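Dimethylsulfoniopropionate lyase (Roseovarius nubinhibens, PDB 4B29) probably cleaves dimethylsulfoniopropionate to release dimethyl sulfide, as a zinc-binding member of the cupin-type DMSP lyases. Local coordinates at residues Tyr102-Glu106 / Val107-Phe111; Gln81-Pro84 / Leu85-Leu89; Ser23-Ala26 / Ala27-Leu31. All blocks are in the same frame, centred on the assembly; numbering follows the deposited sequence.

Contact 1: Tyr102-Glu106 / Val107-Phe111; sequences YTEAE and VGRDF
E104 and R109 form a salt bridge across the junction of helices 104-107 and 109-114, a local contact at the protein surface; a capping box of T103 and E106 opens the first helix. T103 is the N-cap: its OG1 accepts from E106 N at 3.1 Å, and T103 N donates to E106 OE1 over 3.0 Å, almost straight at 170°. That carboxylate oxygen takes the bond on its anti lone pair and lies in the plane of the Y102 ring, at its edge. At the far end of the turn G108 N reaches E104 O, and G108 leaves helical geometry with positive phi. R109, bent at chi2 and chi3, folds its guanidinium back across the extended E104, and NH2 meets OE1 at 2.9 Å from above the carboxylate plane. A water links E104 OE2 to R109 N. On the buried side, V107 CG1 lies 3.8 Å from Y102 CB and sits over one face of the F111 ring, toward its rim. Y102 OH bonds Y145 OH, and the side chain of Y102 is about 7 Å from those of the zinc ligands H150 and H189. With one oxygen on R109 and the other on water, the E104 carboxylate ties the two helices together.

Contact 2: Gln81-Pro84 / Leu85-Leu89; sequences QSQP and LRDAL
Q83 and D87, one helical turn apart, meet through their side chains near the N-terminal end of helix 83-92. The polar bond comes first: Q83 NE2 donates to D87 OD2 at 2.7 Å, close to straight at 164°. The oxygen lies near the amide plane of Q83, yet the amide nitrogen approaches it from above the carboxylate plane, the two flat groups being turned 54° apart. A bend at chi2 (-89°) carries the Q83 amide along the helix to D87, one turn further on, and also brings CG to 3.5 Å from the same OD2.

The other carboxylate oxygen serves the charge pair. R86 grips D87 OD1 side-on, NE at 3.0 Å nearly along the C-O axis and NH2 at 3.1 Å on the syn lone pair. OD1 lies in the guanidinium plane, at its edge, and the bend at chi3 turns the group toward its neighbour. R86 NH1 has a further partner in G76 O, so this guanidinium joins the helix to the loop before it.

Under these side chains runs the regular i to i+4 ladder of an alpha helix, with R86, D87 and A88 donating to S82, Q83 and P84. P84 sits in the first turn, where a residue lacking an N-H costs no helical bond. L85 N instead donates to a water that bridges to Q81 O, extending the ladder by one solvent-mediated rung.

Apolar and anchoring contacts face inward. L85 packs on L31 and W38 of helix 24-41 and on V159, while S82 OG bonds V159 O of strand 153-159.

Contact 3: Ser23-Ala26 / Ala27-Leu31; sequences SGRA and ALTHL. With PO4 (phosphate ion), chain D; PO4 (phosphate ion), chain C.
T29 reaches back one turn to R25, giving the first helix of the modelled chain a side-chain bond on top of its backbone ladder. R25 O accepts twice: from T29 OG1 at 2.7 Å and from T29 N at 2.9 Å, the two donors coming from opposite faces of the carbonyl plane. With OG1 anti to the carbonyl carbon (chi1 -61°), the hydroxyl stands on the side of the helix that faces the preceding turn. Other rungs are routine, A27, L28 and H30 donating to S23, G24 and A26.

Two kinds of acceptor meet the N-H groups of the opening turn. S23 OG accepts from A26 N at 3.1 Å, an ST motif. A phosphate ion, probably from the crystallisation liquor, takes the N-H of R25, with R25 N 2.9 Å from its O3; G24 N also approaches this ion, at O1, but so closely that the modelled length is doubtful. An anion placed over the N-terminal end of a helix would be stabilised by the helix dipole.

A second phosphate is held by the R25 side chain. The R25 chain runs out extended and then bends at chi3, presenting one edge of the guanidinium: NE bonds O3 at 3.0 Å, nearly straight at 171°, and NH2 bonds O2 at 2.9 Å. The phosphorus lies in the guanidinium plane. D59 offers only a long, weak ion pair to the same NH2.

Apolar side chains turn the helix to the protein. L28 packs against W57 of strand 56-57 and A92 of helix 83-92, and L31 reaches L89 as well as F118 and L120 of strand 115-122. The H30 ring, on the more exposed side, touches A88 of helix 83-92.

In the fold
From the N terminus the chain meets contact 3 first, in the opening turns of helix 24-41, then contact 2 near the N-terminal end of helix 83-92, and last contact 1 at the junction of helices 104-107 and 109-114. Each joins consecutive residues, so none closes a long loop, and the three run in series without nesting or crossing. Contacts 2 and 3 nevertheless touch in space: L31 CD1 lies 3.5 Å from L89 CD2, bringing the two helices together beside the larger sheet. Contact 1 stands apart, its centre about 28 Å from that of contact 2 and across the chain's centre, near the zinc site of the cupin fold.

Contact 1: Tyr102-Glu106 / Val107-Phe111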
loop_
_atom_site.group_PDB
_atom_site.type_symbol
_atom_site.label_atom_id
_atom_site.label_comp_id
_atom_site.label_asym_id
_atom_site.label_seq_id
_atom_site.Cartn_x
_atom_site.Cartn_y
_atom_site.Cartn_z
ATOM N N TYR A 102 5.721 3.735 -12.532
ATOM C CA TYR A 102 5.638 4.906 -13.404
ATOM C C TYR A 102 7.021 5.302 -13.914
ATOM O O TYR A 102 8.027 4.995 -13.282
ATOM C CB TYR A 102 5.007 6.109 -12.685
ATOM C CG TYR A 102 3.608 5.791 -12.189
ATOM C CD1 TYR A 102 2.562 5.641 -13.091
ATOM C CD2 TYR A 102 3.353 5.644 -10.825
ATOM C CE1 TYR A 102 1.254 5.325 -12.650
ATOM C CE2 TYR A 102 2.060 5.308 -10.364
ATOM C CZ TYR A 102 1.019 5.193 -11.276
ATOM O OH TYR A 102 -0.261 4.899 -10.806
ATOM N N THR A 103 7.003 6.053 -14.998
ATOM C CA THR A 103 8.252 6.552 -15.599
ATOM C C THR A 103 8.645 7.878 -15.007
ATOM O O THR A 103 7.826 8.585 -14.388
ATOM C CB THR A 103 8.131 6.746 -17.117
ATOM O OG1 THR A 103 7.203 7.809 -17.428
ATOM C CG2 THR A 103 7.681 5.460 -17.774
ATOM N N GLU A 104 9.906 8.246 -15.246
ATOM C CA GLU A 104 10.390 9.544 -14.811
ATOM C C GLU A 104 9.589 10.679 -15.454
ATOM O O GLU A 104 9.286 11.681 -14.797
ATOM C CB GLU A 104 11.897 9.675 -15.083
ATOM C CG GLU A 104 12.496 10.884 -14.352
ATOM C CD GLU A 104 13.946 11.168 -14.729
ATOM O OE1 GLU A 104 14.642 10.268 -15.242
ATOM O OE2 GLU A 104 14.384 12.309 -14.487
ATOM N N ALA A 105 9.205 10.515 -16.717
ATOM C CA ALA A 105 8.399 11.512 -17.419
ATOM C C ALA A 105 7.049 11.723 -16.746
ATOM O O ALA A 105 6.531 12.847 -16.681
ATOM C CB ALA A 105 8.191 11.086 -18.879
ATOM N N GLU A 106 6.476 10.634 -16.241
ATOM C CA GLU A 106 5.156 10.687 -15.610
ATOM C C GLU A 106 5.166 11.324 -14.235
ATOM O O GLU A 106 4.292 12.133 -13.938
ATOM C CB GLU A 106 4.581 9.279 -15.497
ATOM C CG GLU A 106 4.009 8.780 -16.775
ATOM C CD GLU A 106 3.498 7.365 -16.671
ATOM O OE1 GLU A 106 4.200 6.493 -16.079
ATOM O OE2 GLU A 106 2.380 7.140 -17.207
ATOM N N VAL A 107 6.151 10.999 -13.407
ATOM C CA VAL A 107 6.123 11.435 -12.000
ATOM C C VAL A 107 7.341 12.208 -11.485
ATOM O O VAL A 107 7.292 12.784 -10.413
ATOM C CB VAL A 107 5.887 10.250 -11.024
ATOM C CG1 VAL A 107 4.533 9.621 -11.269
ATOM C CG2 VAL A 107 7.001 9.232 -11.094
ATOM N N GLY A 108 8.439 12.164 -12.228
ATOM C CA GLY A 108 9.656 12.871 -11.831
ATOM C C GLY A 108 10.573 12.028 -10.985
ATOM O O GLY A 108 10.124 11.124 -10.229
ATOM N N ARG A 109 11.872 12.327 -11.056
ATOM C CA ARG A 109 12.853 11.572 -10.283
ATOM C C ARG A 109 12.696 11.610 -8.750
ATOM O O ARG A 109 12.942 10.604 -8.077
ATOM C CB ARG A 109 14.298 11.981 -10.687
ATOM C CG ARG A 109 15.424 11.236 -9.920
ATOM C CD ARG A 109 15.440 9.690 -10.174
ATOM N NE ARG A 109 15.287 9.367 -11.598
ATOM C CZ ARG A 109 14.912 8.181 -12.077
ATOM N NH1 ARG A 109 14.630 7.171 -11.262
ATOM N NH2 ARG A 109 14.809 8.007 -13.383
ATOM N N ASP A 110 12.334 12.764 -8.180
ATOM C CA ASP A 110 12.201 12.882 -6.739
ATOM C C ASP A 110 11.095 11.919 -6.227
ATOM O O ASP A 110 11.268 11.257 -5.192
ATOM C CB ASP A 110 11.827 14.323 -6.355
ATOM C CG ASP A 110 11.645 14.494 -4.851
ATOM O OD1 ASP A 110 12.578 14.183 -4.084
ATOM O OD2 ASP A 110 10.561 14.956 -4.434
ATOM N N PHE A 111 9.994 11.874 -6.962
ATOM C CA PHE A 111 8.852 10.982 -6.606
ATOM C C PHE A 111 9.349 9.526 -6.671
ATOM O O PHE A 111 9.125 8.752 -5.718
ATOM C CB PHE A 111 7.704 11.263 -7.565
ATOM C CG PHE A 111 6.402 10.534 -7.240
ATOM C CD1 PHE A 111 6.234 9.186 -7.598
ATOM C CD2 PHE A 111 5.331 11.211 -6.658
ATOM C CE1 PHE A 111 5.001 8.531 -7.362
ATOM C CE2 PHE A 111 4.099 10.552 -6.411
ATOM C CZ PHE A 111 3.962 9.200 -6.770
HETATM O O HOH W 1 12.895 14.224 -12.928
#

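Contact 2: Gln81-Pro84 / Leu85-Leu89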
loop_
_atom_site.group_PDB
_atom_site.type_symbol
_atom_site.label_atom_id
_atom_site.label_comp_id
_atom_site.label_asym_id
_atom_site.label_seq_id
_atom_site.Cartn_x
_atom_site.Cartn_y
_atom_site.Cartn_z
ATOM N N GLN A 81 -2.505 1.327 17.897
ATOM C CA GLN A 81 -3.067 0.199 17.139
ATOM C C GLN A 81 -2.284 -0.125 15.877
ATOM O O GLN A 81 -2.231 -1.297 15.471
ATOM C CB GLN A 81 -4.527 0.460 16.809
ATOM C CG GLN A 81 -5.402 0.254 18.044
ATOM C CD GLN A 81 -6.687 1.034 17.940
ATOM O OE1 GLN A 81 -7.144 1.370 16.823
ATOM N NE2 GLN A 81 -7.275 1.387 19.124
ATOM N N SER A 82 -1.676 0.869 15.258
ATOM C CA SER A 82 -1.014 0.649 13.949
ATOM C C SER A 82 0.500 0.461 14.083
ATOM O O SER A 82 1.180 0.120 13.110
ATOM C CB SER A 82 -1.333 1.821 13.013
ATOM O OG SER A 82 -0.460 2.936 13.190
ATOM N N GLN A 83 1.030 0.715 15.284
ATOM C CA GLN A 83 2.489 0.596 15.468
ATOM C C GLN A 83 3.057 -0.809 15.142
ATOM O O GLN A 83 4.091 -0.884 14.494
ATOM C CB GLN A 83 2.892 1.073 16.892
ATOM C CG GLN A 83 4.334 0.674 17.311
ATOM C CD GLN A 83 4.377 -0.743 18.019
ATOM O OE1 GLN A 83 3.528 -1.049 18.872
ATOM N NE2 GLN A 83 5.360 -1.595 17.647
ATOM N N PRO A 84 2.387 -1.881 15.557
ATOM C CA PRO A 84 2.957 -3.225 15.234
ATOM C C PRO A 84 3.096 -3.424 13.722
ATOM O O PRO A 84 4.151 -3.899 13.246
ATOM C CB PRO A 84 1.960 -4.206 15.878
ATOM C CG PRO A 84 1.462 -3.404 17.104
ATOM C CD PRO A 84 1.291 -1.991 16.523
ATOM N N LEU A 85 2.064 -3.013 12.972
ATOM C CA LEU A 85 2.116 -3.151 11.491
ATOM C C LEU A 85 3.145 -2.236 10.892
ATOM O O LEU A 85 3.894 -2.629 10.021
ATOM C CB LEU A 85 0.727 -2.881 10.894
ATOM C CG LEU A 85 0.676 -3.023 9.366
ATOM C CD1 LEU A 85 1.191 -4.356 8.792
ATOM C CD2 LEU A 85 -0.799 -2.778 8.918
ATOM N N ARG A 86 3.219 -0.970 11.362
ATOM C CA ARG A 86 4.219 -0.080 10.819
ATOM C C ARG A 86 5.632 -0.683 11.035
ATOM O O ARG A 86 6.469 -0.658 10.140
ATOM C CB ARG A 86 4.196 1.309 11.522
ATOM C CG ARG A 86 5.206 2.252 10.903
ATOM C CD ARG A 86 5.425 3.481 11.850
ATOM N NE ARG A 86 6.026 3.039 13.102
ATOM C CZ ARG A 86 6.311 3.877 14.109
ATOM N NH1 ARG A 86 6.009 5.160 13.988
ATOM N NH2 ARG A 86 6.870 3.437 15.242
ATOM N N ASP A 87 5.890 -1.127 12.265
ATOM C CA ASP A 87 7.254 -1.640 12.580
ATOM C C ASP A 87 7.542 -2.916 11.800
ATOM O O ASP A 87 8.698 -3.136 11.350
ATOM C CB ASP A 87 7.406 -1.848 14.094
ATOM C CG ASP A 87 7.388 -0.516 14.869
ATOM O OD1 ASP A 87 7.360 0.582 14.231
ATOM O OD2 ASP A 87 7.415 -0.599 16.125
ATOM N N ALA A 88 6.505 -3.733 11.599
ATOM C CA ALA A 88 6.686 -4.948 10.768
ATOM C C ALA A 88 7.024 -4.593 9.325
ATOM O O ALA A 88 7.813 -5.290 8.673
ATOM C CB ALA A 88 5.455 -5.832 10.843
ATOM N N LEU A 89 6.432 -3.501 8.800
ATOM C CA LEU A 89 6.691 -3.078 7.455
ATOM C C LEU A 89 8.112 -2.553 7.336
ATOM O O LEU A 89 8.795 -2.824 6.361
ATOM C CB LEU A 89 5.675 -1.999 7.016
ATOM C CG LEU A 89 4.315 -2.652 6.707
ATOM C CD1 LEU A 89 3.173 -1.563 6.680
ATOM C CD2 LEU A 89 4.392 -3.321 5.304
HETATM O O HOH W 2 -0.665 -2.884 13.839
#

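Contact 3: Ser23-Ala26 / Ala27-Leu31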
loop_
_atom_site.group_PDB
_atom_site.type_symbol
_atom_site.label_atom_id
_atom_site.label_comp_id
_atom_site.label_asym_id
_atom_site.label_seq_id
_atom_site.Cartn_x
_atom_site.Cartn_y
_atom_site.Cartn_z
ATOM N N SER A 23 16.657 -13.222 8.244
ATOM C CA SER A 23 15.730 -14.099 7.420
ATOM C C SER A 23 14.580 -13.276 6.845
ATOM O O SER A 23 13.736 -12.701 7.614
ATOM C CB SER A 23 15.202 -15.312 8.200
ATOM O OG SER A 23 14.132 -16.026 7.520
ATOM N N GLY A 24 14.583 -13.198 5.507
ATOM C CA GLY A 24 13.450 -12.605 4.735
ATOM C C GLY A 24 12.176 -13.356 5.037
ATOM O O GLY A 24 11.121 -12.755 5.306
ATOM N N ARG A 25 12.257 -14.691 5.043
ATOM C CA ARG A 25 11.044 -15.478 5.303
ATOM C C ARG A 25 10.417 -15.157 6.665
ATOM O O ARG A 25 9.190 -15.010 6.808
ATOM C CB ARG A 25 11.345 -16.997 5.119
ATOM C CG ARG A 25 10.130 -17.877 5.256
ATOM C CD ARG A 25 10.524 -19.408 5.345
ATOM N NE ARG A 25 11.212 -19.876 4.125
ATOM C CZ ARG A 25 10.728 -20.869 3.345
ATOM N NH1 ARG A 25 9.529 -21.409 3.613
ATOM N NH2 ARG A 25 11.438 -21.285 2.294
ATOM N N ALA A 26 11.251 -15.007 7.690
ATOM C CA ALA A 26 10.710 -14.763 9.002
ATOM C C ALA A 26 10.075 -13.344 9.087
ATOM O O ALA A 26 9.029 -13.182 9.699
ATOM C CB ALA A 26 11.854 -14.893 10.080
ATOM N N ALA A 27 10.750 -12.377 8.495
ATOM C CA ALA A 27 10.317 -10.943 8.556
ATOM C C ALA A 27 8.985 -10.846 7.776
ATOM O O ALA A 27 8.059 -10.176 8.232
ATOM C CB ALA A 27 11.338 -10.039 7.943
ATOM N N LEU A 28 8.900 -11.520 6.621
ATOM C CA LEU A 28 7.652 -11.428 5.813
ATOM C C LEU A 28 6.529 -12.198 6.447
ATOM O O LEU A 28 5.363 -11.807 6.337
ATOM C CB LEU A 28 7.869 -11.887 4.368
ATOM C CG LEU A 28 8.901 -10.996 3.618
ATOM C CD1 LEU A 28 8.911 -11.290 2.173
ATOM C CD2 LEU A 28 8.788 -9.524 3.856
ATOM N N THR A 29 6.844 -13.314 7.122
ATOM C CA THR A 29 5.809 -14.070 7.821
ATOM C C THR A 29 5.257 -13.264 9.006
ATOM O O THR A 29 4.062 -13.245 9.246
ATOM C CB THR A 29 6.340 -15.470 8.234
ATOM O OG1 THR A 29 6.703 -16.141 7.019
ATOM C CG2 THR A 29 5.246 -16.263 8.966
ATOM N N HIS A 30 6.159 -12.554 9.710
ATOM C CA HIS A 30 5.730 -11.731 10.818
ATOM C C HIS A 30 4.852 -10.574 10.264
ATOM O O HIS A 30 3.809 -10.243 10.871
ATOM C CB HIS A 30 6.950 -11.199 11.577
ATOM C CG HIS A 30 6.593 -10.179 12.613
ATOM N ND1 HIS A 30 6.016 -10.519 13.823
ATOM C CD2 HIS A 30 6.714 -8.825 12.613
ATOM C CE1 HIS A 30 5.809 -9.413 14.531
ATOM N NE2 HIS A 30 6.214 -8.375 13.817
ATOM N N LEU A 31 5.264 -10.037 9.123
ATOM C CA LEU A 31 4.501 -8.946 8.470
ATOM C C LEU A 31 3.125 -9.488 8.077
ATOM O O LEU A 31 2.106 -8.791 8.272
ATOM C CB LEU A 31 5.225 -8.416 7.258
ATOM C CG LEU A 31 4.412 -7.498 6.316
ATOM C CD1 LEU A 31 3.817 -6.278 7.100
ATOM C CD2 LEU A 31 5.213 -6.993 5.158
HETATM P P PO4 D . 15.792 -15.265 3.215
HETATM O O1 PO4 D . 16.418 -14.291 4.185
HETATM O O2 PO4 D . 16.865 -16.326 2.940
HETATM O O3 PO4 D . 14.494 -15.903 3.734
HETATM O O4 PO4 D . 15.474 -14.607 1.883
HETATM P P PO4 C . 14.512 -19.023 2.048
HETATM O O1 PO4 C . 15.982 -18.752 2.375
HETATM O O2 PO4 C . 14.169 -20.463 2.089
HETATM O O3 PO4 C . 13.646 -18.405 3.132
HETATM O O4 PO4 C . 14.312 -18.519 0.647
#